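Local coordinates for protein putative hydroxymethylglutaryl-CoA synthase (Streptococcus mutans, PDB 3SQZ) that probably makes hydroxymethylglutaryl-CoA by condensing acetyl-CoA with acetoacetyl-CoA, as in its family, and has a thiolase fold that binds coenzyme A, at residues L409-I412 against R417-G420. Numbering follows the deposited sequence.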
loop_
_atom_site.group_PDB
_atom_site.type_symbol
_atom_site.label_atom_id
_atom_site.label_comp_id
_atom_site.label_asym_id
_atom_site.label_seq_id
_atom_site.Cartn_x
_atom_site.Cartn_y
_atom_site.Cartn_z
ATOM N N LEU A 409 -3.670 -13.198 14.534
ATOM C CA LEU A 409 -4.103 -12.832 15.872
ATOM C C LEU A 409 -4.822 -14.043 16.457
ATOM O O LEU A 409 -5.812 -14.521 15.901
ATOM C CB LEU A 409 -5.050 -11.644 15.800
ATOM C CG LEU A 409 -5.648 -11.173 17.130
ATOM C CD1 LEU A 409 -4.597 -10.548 18.034
ATOM C CD2 LEU A 409 -6.775 -10.191 16.865
ATOM N N LYS A 410 -4.306 -14.559 17.569
ATOM C CA LYS A 410 -4.807 -15.790 18.179
ATOM C C LYS A 410 -5.917 -15.547 19.190
ATOM O O LYS A 410 -6.866 -16.320 19.284
ATOM C CB LYS A 410 -3.667 -16.550 18.866
ATOM C CG LYS A 410 -2.517 -16.910 17.942
ATOM C CD LYS A 410 -2.976 -17.798 16.801
ATOM C CE LYS A 410 -1.799 -18.264 15.960
ATOM N NZ LYS A 410 -0.876 -19.142 16.726
ATOM N N GLU A 411 -5.772 -14.477 19.959
ATOM C CA GLU A 411 -6.684 -14.153 21.047
ATOM C C GLU A 411 -6.268 -12.789 21.583
ATOM O O GLU A 411 -5.215 -12.267 21.215
ATOM C CB GLU A 411 -6.583 -15.198 22.173
ATOM C CG GLU A 411 -5.212 -15.222 22.858
ATOM C CD GLU A 411 -5.103 -16.265 23.957
ATOM O OE1 GLU A 411 -4.131 -17.046 23.944
ATOM O OE2 GLU A 411 -5.976 -16.293 24.844
ATOM N N ILE A 412 -7.084 -12.232 22.473
ATOM C CA ILE A 412 -6.659 -11.110 23.291
ATOM C C ILE A 412 -6.675 -11.611 24.732
ATOM O O ILE A 412 -7.663 -12.183 25.192
ATOM C CB ILE A 412 -7.567 -9.885 23.109
ATOM C CG1 ILE A 412 -7.517 -9.397 21.657
ATOM C CG2 ILE A 412 -7.146 -8.769 24.060
ATOM C CD1 ILE A 412 -8.439 -8.229 21.361
ATOM N N ARG A 417 -2.956 -8.163 22.644
ATOM C CA ARG A 417 -3.180 -8.863 21.384
ATOM C C ARG A 417 -2.096 -9.920 21.211
ATOM O O ARG A 417 -0.909 -9.603 21.198
ATOM C CB ARG A 417 -3.174 -7.861 20.227
ATOM C CG ARG A 417 -4.317 -6.868 20.299
ATOM C CD ARG A 417 -4.241 -5.782 19.238
ATOM N NE ARG A 417 -4.606 -6.245 17.894
ATOM C CZ ARG A 417 -5.855 -6.311 17.428
ATOM N NH1 ARG A 417 -6.073 -6.725 16.189
ATOM N NH2 ARG A 417 -6.884 -5.978 18.203
ATOM N N ILE A 418 -2.506 -11.180 21.100
ATOM C CA ILE A 418 -1.558 -12.281 21.048
ATOM C C ILE A 418 -1.415 -12.753 19.605
ATOM O O ILE A 418 -2.374 -13.258 19.014
ATOM C CB ILE A 418 -2.005 -13.459 21.935
ATOM C CG1 ILE A 418 -2.220 -12.995 23.386
ATOM C CG2 ILE A 418 -1.001 -14.608 21.845
ATOM C CD1 ILE A 418 -0.995 -12.391 24.042
ATOM N N TYR A 419 -0.220 -12.572 19.050
ATOM C CA TYR A 419 0.074 -12.957 17.676
ATOM C C TYR A 419 0.973 -14.178 17.647
ATOM O O TYR A 419 1.812 -14.363 18.526
ATOM C CB TYR A 419 0.805 -11.822 16.963
ATOM C CG TYR A 419 -0.004 -10.565 16.814
ATOM C CD1 TYR A 419 -1.004 -10.476 15.852
ATOM C CD2 TYR A 419 0.230 -9.464 17.634
ATOM C CE1 TYR A 419 -1.751 -9.333 15.709
ATOM C CE2 TYR A 419 -0.508 -8.304 17.494
ATOM C CZ TYR A 419 -1.497 -8.245 16.532
ATOM O OH TYR A 419 -2.232 -7.094 16.395
ATOM N N GLY A 420 0.838 -14.993 16.607
ATOM C CA GLY A 420 1.730 -16.118 16.446
ATOM C C GLY A 420 1.735 -16.629 15.027
ATOM O O GLY A 420 0.900 -16.247 14.205
#
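Lys410 and Glu411 together face Ile418 across two antiparallel strands, 409-412 and 417-420, whose axes come within 4.6 Å: Lys410 N donates to Ile418 O at 2.7 Å, and Ile418 N donates to Glu411 O at 2.9 Å. Both bonds are nearly straight, yet they use two residues of one strand against one of the other, with Lys410 bent to helix-like backbone angles; this is a beta bulge.

Leu409, Ile412, Arg417 and Tyr419 share one face of the sheet. The anti chi1 of Leu409 (177°) places CG beside the carbonyl carbon. From there CD1 lies over a face of the Tyr419 ring, 4.2 Å from its centroid, in a CH-pi contact, and also against Arg417, while CD2 comes nearest to Arg417 NH1, at 3.6 Å over the guanidinium face; a branched leucine can serve both flat groups at once. The bend of the arginine chain at chi3 (75°) helps bring NE to Tyr419 OH at 2.9 Å, with the oxygen in the guanidinium plane. Asp84 OD2 joins the pair, in a salt bridge with Arg417 NH1 and a hydrogen bond with Tyr419 OH, so the polar ends are tied together beside buried leucine.

On the other, partly exposed face, Glu411 and Ile418 lie side by side, pointing the same way; Glu411 CG, a methylene, offers apolar surface to Ile418 CG1 at 3.8 Å. Lys410, exposed, runs its methylenes along the backbone of Gly420, where no side chain intervenes, with CE 3.8 Å from Gly420 O; its NZ bonds to Lys421 O.

The arrangement is a bulged beta hairpin, supplying the middle strand, 407-413, and one edge strand, 416-421, of a three-stranded antiparallel sheet whose other edge is 397-398. Tyr419 packs it against helix 85-94, away from the coenzyme A site.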